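Local coordinates for putative nucleoside-diphosphate-sugar epimerase (Staphylococcus aureus subsp. aureus, PDB 3E48), which is of unknown function but probably binds a dinucleotide cofactor in a Rossmann domain and may act as a nucleoside-diphosphate-sugar epimerase, at residues 105-117 against 241-255. Numbering follows the deposited sequence.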
loop_
_atom_site.group_PDB
_atom_site.type_symbol
_atom_site.label_atom_id
_atom_site.label_comp_id
_atom_site.label_asym_id
_atom_site.label_seq_id
_atom_site.Cartn_x
_atom_site.Cartn_y
_atom_site.Cartn_z
ATOM N N GLY B 105 6.063 1.806 -10.881
ATOM C CA GLY B 105 5.449 0.759 -10.087
ATOM C C GLY B 105 4.666 -0.260 -10.890
ATOM O O GLY B 105 4.351 -0.036 -12.056
ATOM N N TYR B 106 4.347 -1.384 -10.254
ATOM C CA TYR B 106 3.598 -2.468 -10.891
ATOM C C TYR B 106 2.102 -2.301 -10.612
ATOM O O TYR B 106 1.723 -1.862 -9.528
ATOM C CB TYR B 106 4.103 -3.804 -10.347
ATOM C CG TYR B 106 3.611 -5.023 -11.089
ATOM C CD1 TYR B 106 3.648 -5.076 -12.485
ATOM C CD2 TYR B 106 3.151 -6.142 -10.397
ATOM C CE1 TYR B 106 3.241 -6.213 -13.174
ATOM C CE2 TYR B 106 2.745 -7.287 -11.077
ATOM C CZ TYR B 106 2.793 -7.315 -12.466
ATOM O OH TYR B 106 2.396 -8.442 -13.142
ATOM N N TYR B 107 1.257 -2.673 -11.574
ATOM C CA TYR B 107 -0.188 -2.507 -11.418
ATOM C C TYR B 107 -0.919 -3.438 -10.442
ATOM O O TYR B 107 -2.105 -3.243 -10.187
ATOM C CB TYR B 107 -0.891 -2.551 -12.787
ATOM C CG TYR B 107 -1.018 -3.903 -13.479
ATOM C CD1 TYR B 107 -2.003 -4.099 -14.448
ATOM C CD2 TYR B 107 -0.144 -4.955 -13.214
ATOM C CE1 TYR B 107 -2.118 -5.308 -15.139
ATOM C CE2 TYR B 107 -0.251 -6.174 -13.906
ATOM C CZ TYR B 107 -1.242 -6.339 -14.865
ATOM O OH TYR B 107 -1.352 -7.538 -15.541
ATOM N N ALA B 108 -0.228 -4.433 -9.896
ATOM C CA ALA B 108 -0.853 -5.359 -8.943
ATOM C C ALA B 108 -0.673 -4.738 -7.565
ATOM O O ALA B 108 0.091 -5.238 -6.736
ATOM C CB ALA B 108 -0.171 -6.721 -9.012
ATOM N N ASP B 109 -1.399 -3.649 -7.327
ATOM C CA ASP B 109 -1.256 -2.905 -6.084
ATOM C C ASP B 109 -2.531 -2.471 -5.358
ATOM O O ASP B 109 -2.474 -1.585 -4.504
ATOM C CB ASP B 109 -0.400 -1.663 -6.358
ATOM C CG ASP B 109 -1.066 -0.689 -7.319
ATOM O OD1 ASP B 109 -2.189 -0.969 -7.801
ATOM O OD2 ASP B 109 -0.461 0.371 -7.605
ATOM N N GLN B 110 -3.673 -3.074 -5.676
ATOM C CA GLN B 110 -4.915 -2.690 -5.005
ATOM C C GLN B 110 -4.901 -3.135 -3.547
ATOM O O GLN B 110 -4.133 -4.018 -3.167
ATOM C CB GLN B 110 -6.130 -3.286 -5.721
ATOM C CG GLN B 110 -6.237 -2.870 -7.189
ATOM C CD GLN B 110 -5.744 -3.952 -8.135
ATOM O OE1 GLN B 110 -4.729 -4.603 -7.875
ATOM N NE2 GLN B 110 -6.458 -4.141 -9.247
ATOM N N HIS B 111 -5.757 -2.527 -2.731
ATOM C CA HIS B 111 -5.808 -2.861 -1.309
ATOM C C HIS B 111 -6.082 -4.338 -1.047
ATOM O O HIS B 111 -5.697 -4.868 -0.001
ATOM C CB HIS B 111 -6.876 -2.021 -0.599
ATOM C CG HIS B 111 -8.277 -2.356 -1.006
ATOM N ND1 HIS B 111 -8.885 -1.808 -2.112
ATOM C CD2 HIS B 111 -9.185 -3.197 -0.455
ATOM C CE1 HIS B 111 -10.109 -2.293 -2.227
ATOM N NE2 HIS B 111 -10.316 -3.139 -1.235
ATOM N N ASN B 112 -6.749 -4.995 -1.992
ATOM C CA ASN B 112 -7.077 -6.412 -1.849
ATOM C C ASN B 112 -6.369 -7.302 -2.871
ATOM O O ASN B 112 -6.846 -8.389 -3.198
ATOM C CB ASN B 112 -8.597 -6.613 -1.943
ATOM C CG ASN B 112 -9.160 -6.239 -3.305
ATOM O OD1 ASN B 112 -8.571 -5.449 -4.042
ATOM N ND2 ASN B 112 -10.321 -6.795 -3.637
ATOM N N ASN B 113 -5.225 -6.850 -3.374
ATOM C CA ASN B 113 -4.490 -7.650 -4.344
ATOM C C ASN B 113 -3.593 -8.629 -3.585
ATOM O O ASN B 113 -2.747 -8.220 -2.792
ATOM C CB ASN B 113 -3.653 -6.752 -5.259
ATOM C CG ASN B 113 -3.109 -7.498 -6.456
ATOM O OD1 ASN B 113 -2.383 -8.469 -6.304
ATOM N ND2 ASN B 113 -3.467 -7.049 -7.658
ATOM N N PRO B 114 -3.769 -9.941 -3.831
ATOM C CA PRO B 114 -3.011 -11.019 -3.192
ATOM C C PRO B 114 -1.555 -11.175 -3.624
ATOM O O PRO B 114 -0.812 -11.961 -3.026
ATOM C CB PRO B 114 -3.842 -12.253 -3.518
ATOM C CG PRO B 114 -4.341 -11.944 -4.881
ATOM C CD PRO B 114 -4.773 -10.496 -4.755
ATOM N N PHE B 115 -1.150 -10.443 -4.659
ATOM C CA PHE B 115 0.230 -10.508 -5.130
ATOM C C PHE B 115 1.147 -10.169 -3.955
ATOM O O PHE B 115 0.968 -9.143 -3.295
ATOM C CB PHE B 115 0.453 -9.513 -6.281
ATOM C CG PHE B 115 1.865 -9.501 -6.802
ATOM C CD1 PHE B 115 2.528 -10.696 -7.061
ATOM C CD2 PHE B 115 2.530 -8.300 -7.032
ATOM C CE1 PHE B 115 3.839 -10.699 -7.542
ATOM C CE2 PHE B 115 3.843 -8.290 -7.513
ATOM C CZ PHE B 115 4.497 -9.492 -7.768
ATOM N N HIS B 116 2.136 -11.026 -3.711
ATOM C CA HIS B 116 3.065 -10.851 -2.600
ATOM C C HIS B 116 3.755 -9.502 -2.507
ATOM O O HIS B 116 4.140 -9.083 -1.417
ATOM C CB HIS B 116 4.126 -11.949 -2.632
ATOM C CG HIS B 116 3.660 -13.257 -2.072
ATOM N ND1 HIS B 116 2.336 -13.636 -2.062
ATOM C CD2 HIS B 116 4.353 -14.289 -1.533
ATOM C CE1 HIS B 116 2.232 -14.848 -1.539
ATOM N NE2 HIS B 116 3.440 -15.264 -1.212
HETATM N N MSE B 117 3.933 -8.818 -3.632
HETATM C CA MSE B 117 4.592 -7.522 -3.573
HETATM C C MSE B 117 3.614 -6.355 -3.517
HETATM O O MSE B 117 4.034 -5.200 -3.541
HETATM C CB MSE B 117 5.547 -7.341 -4.759
HETATM C CG MSE B 117 6.638 -8.409 -4.864
HETATM SE SE MSE B 117 7.643 -8.706 -3.231
HETATM C CE MSE B 117 8.186 -6.872 -2.922
ATOM N N ALA B 241 5.753 -19.166 -4.487
ATOM C CA ALA B 241 4.463 -18.695 -3.998
ATOM C C ALA B 241 4.182 -17.274 -4.479
ATOM O O ALA B 241 3.026 -16.892 -4.661
ATOM C CB ALA B 241 4.426 -18.751 -2.474
ATOM N N LEU B 242 5.240 -16.494 -4.681
ATOM C CA LEU B 242 5.088 -15.119 -5.143
ATOM C C LEU B 242 4.574 -15.087 -6.579
ATOM O O LEU B 242 3.675 -14.316 -6.911
ATOM C CB LEU B 242 6.425 -14.372 -5.041
ATOM C CG LEU B 242 6.504 -12.928 -5.558
ATOM C CD1 LEU B 242 7.622 -12.186 -4.844
ATOM C CD2 LEU B 242 6.733 -12.923 -7.067
ATOM N N LEU B 243 5.147 -15.928 -7.433
ATOM C CA LEU B 243 4.719 -15.973 -8.823
ATOM C C LEU B 243 3.278 -16.474 -8.893
ATOM O O LEU B 243 2.462 -15.952 -9.654
ATOM C CB LEU B 243 5.632 -16.896 -9.627
ATOM C CG LEU B 243 5.497 -16.813 -11.149
ATOM C CD1 LEU B 243 5.865 -15.411 -11.630
ATOM C CD2 LEU B 243 6.402 -17.847 -11.785
ATOM N N ALA B 244 2.967 -17.491 -8.095
ATOM C CA ALA B 244 1.619 -18.040 -8.075
ATOM C C ALA B 244 0.617 -16.974 -7.632
ATOM O O ALA B 244 -0.460 -16.853 -8.210
ATOM C CB ALA B 244 1.555 -19.247 -7.136
ATOM N N SER B 245 0.982 -16.191 -6.620
ATOM C CA SER B 245 0.088 -15.152 -6.110
ATOM C C SER B 245 -0.210 -14.106 -7.179
ATOM O O SER B 245 -1.266 -13.466 -7.164
ATOM C CB SER B 245 0.688 -14.472 -4.868
ATOM O OG SER B 245 1.718 -13.556 -5.199
HETATM N N MSE B 246 0.721 -13.932 -8.112
HETATM C CA MSE B 246 0.533 -12.965 -9.183
HETATM C C MSE B 246 -0.599 -13.445 -10.092
HETATM O O MSE B 246 -1.521 -12.691 -10.403
HETATM C CB MSE B 246 1.837 -12.794 -9.973
HETATM C CG MSE B 246 1.832 -11.637 -10.959
HETATM SE SE MSE B 246 3.619 -11.272 -11.624
HETATM C CE MSE B 246 3.761 -12.763 -12.846
ATOM N N TYR B 247 -0.549 -14.707 -10.508
ATOM C CA TYR B 247 -1.608 -15.227 -11.363
ATOM C C TYR B 247 -2.908 -15.386 -10.583
ATOM O O TYR B 247 -3.995 -15.314 -11.154
ATOM C CB TYR B 247 -1.157 -16.540 -12.004
ATOM C CG TYR B 247 -0.035 -16.271 -12.984
ATOM C CD1 TYR B 247 -0.285 -15.594 -14.178
ATOM C CD2 TYR B 247 1.289 -16.571 -12.666
ATOM C CE1 TYR B 247 0.754 -15.211 -15.024
ATOM C CE2 TYR B 247 2.339 -16.190 -13.504
ATOM C CZ TYR B 247 2.062 -15.507 -14.681
ATOM O OH TYR B 247 3.087 -15.095 -15.493
ATOM N N HIS B 248 -2.797 -15.582 -9.272
ATOM C CA HIS B 248 -3.984 -15.709 -8.440
ATOM C C HIS B 248 -4.715 -14.364 -8.463
ATOM O O HIS B 248 -5.946 -14.307 -8.485
ATOM C CB HIS B 248 -3.588 -16.089 -7.013
ATOM C CG HIS B 248 -4.757 -16.317 -6.103
ATOM N ND1 HIS B 248 -5.808 -17.144 -6.436
ATOM C CD2 HIS B 248 -5.031 -15.836 -4.867
ATOM C CE1 HIS B 248 -6.682 -17.162 -5.443
ATOM N NE2 HIS B 248 -6.234 -16.378 -4.481
ATOM N N ALA B 249 -3.951 -13.276 -8.470
ATOM C CA ALA B 249 -4.555 -11.949 -8.527
ATOM C C ALA B 249 -5.292 -11.840 -9.862
ATOM O O ALA B 249 -6.328 -11.186 -9.963
ATOM C CB ALA B 249 -3.479 -10.868 -8.418
ATOM N N GLY B 250 -4.749 -12.489 -10.890
ATOM C CA GLY B 250 -5.384 -12.464 -12.194
ATOM C C GLY B 250 -6.691 -13.241 -12.172
ATOM O O GLY B 250 -7.658 -12.877 -12.847
ATOM N N ALA B 251 -6.718 -14.318 -11.393
ATOM C CA ALA B 251 -7.911 -15.148 -11.276
ATOM C C ALA B 251 -9.049 -14.343 -10.665
ATOM O O ALA B 251 -10.223 -14.609 -10.924
ATOM C CB ALA B 251 -7.615 -16.373 -10.411
ATOM N N ARG B 252 -8.691 -13.353 -9.855
ATOM C CA ARG B 252 -9.679 -12.507 -9.197
ATOM C C ARG B 252 -10.082 -11.304 -10.046
ATOM O O ARG B 252 -10.857 -10.459 -9.602
ATOM C CB ARG B 252 -9.137 -12.031 -7.855
ATOM C CG ARG B 252 -8.825 -13.160 -6.899
ATOM C CD ARG B 252 -8.443 -12.618 -5.541
ATOM N NE ARG B 252 -8.121 -13.685 -4.601
ATOM C CZ ARG B 252 -7.752 -13.478 -3.340
ATOM N NH1 ARG B 252 -7.660 -12.242 -2.871
ATOM N NH2 ARG B 252 -7.474 -14.508 -2.552
ATOM N N GLY B 253 -9.544 -11.232 -11.260
ATOM C CA GLY B 253 -9.870 -10.140 -12.157
ATOM C C GLY B 253 -9.215 -8.814 -11.818
ATOM O O GLY B 253 -9.628 -7.772 -12.327
ATOM N N LEU B 254 -8.185 -8.849 -10.977
ATOM C CA LEU B 254 -7.493 -7.631 -10.565
ATOM C C LEU B 254 -6.387 -7.178 -11.518
ATOM O O LEU B 254 -5.785 -6.123 -11.313
ATOM C CB LEU B 254 -6.902 -7.815 -9.162
ATOM C CG LEU B 254 -7.905 -8.087 -8.034
ATOM C CD1 LEU B 254 -7.170 -8.508 -6.774
ATOM C CD2 LEU B 254 -8.742 -6.837 -7.792
ATOM N N LEU B 255 -6.115 -7.972 -12.550
ATOM C CA LEU B 255 -5.072 -7.627 -13.513
ATOM C C LEU B 255 -5.616 -7.195 -14.874
ATOM O O LEU B 255 -4.850 -6.974 -15.814
ATOM C CB LEU B 255 -4.103 -8.805 -13.689
ATOM C CG LEU B 255 -3.444 -9.321 -12.402
ATOM C CD1 LEU B 255 -2.372 -10.354 -12.732
ATOM C CD2 LEU B 255 -2.832 -8.151 -11.642
HETATM O O HOH W 1 -9.092 -10.012 -3.652
#
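With OG set between its own backbone N and carbonyl carbon (chi1 76°), S245 points its hydroxyl at the loop and takes the N-H of H116, N to OG 3.0 Å. The same hydroxyl donates back to the helix, OG to L242 O 2.7 Å, where M246 N arrives from the same face of the carbonyl. Accepting from H116 and donating to L242 together hold the S245 hydroxyl in one rotation. H116 lays its imidazole flat over the helix backbone: L242 CA makes a CH-pi contact with one face, and A241 O lies over that face too. F115 swings CG anti to the backbone N (chi1 179°), sending CE1 to within 3.7 Å of L242 CD2, with L242 O at the ring edge. Selenomethionine M246 reaches past the F115 ring, and its SE makes oblique Met-aromatic contacts with both F115 and Y106; the Y106 hydroxyl OH, 3.4 Å from M246 SE, is buried without a polar partner.

In the Rossmann-type fold, this loop leaves the end of parallel strand 100-106 and meets helix 239-251, which closes in a Schellman motif at G253. Just past that turn, L254 O accepts from Q110 NE2 at 2.9 Å, almost straight (174°) and on a lone pair. Q110 OE1 accepts from N113 ND2, while N113 OD1 closes an Asx turn onto F115 N. P114 packs CG on A249 CA at 3.7 Å and slides under one face of the R252 guanidinium, which a water links to N112 O. Deeper in, L255 CD2 sits over the Y107 ring, 4.3 Å from its centroid.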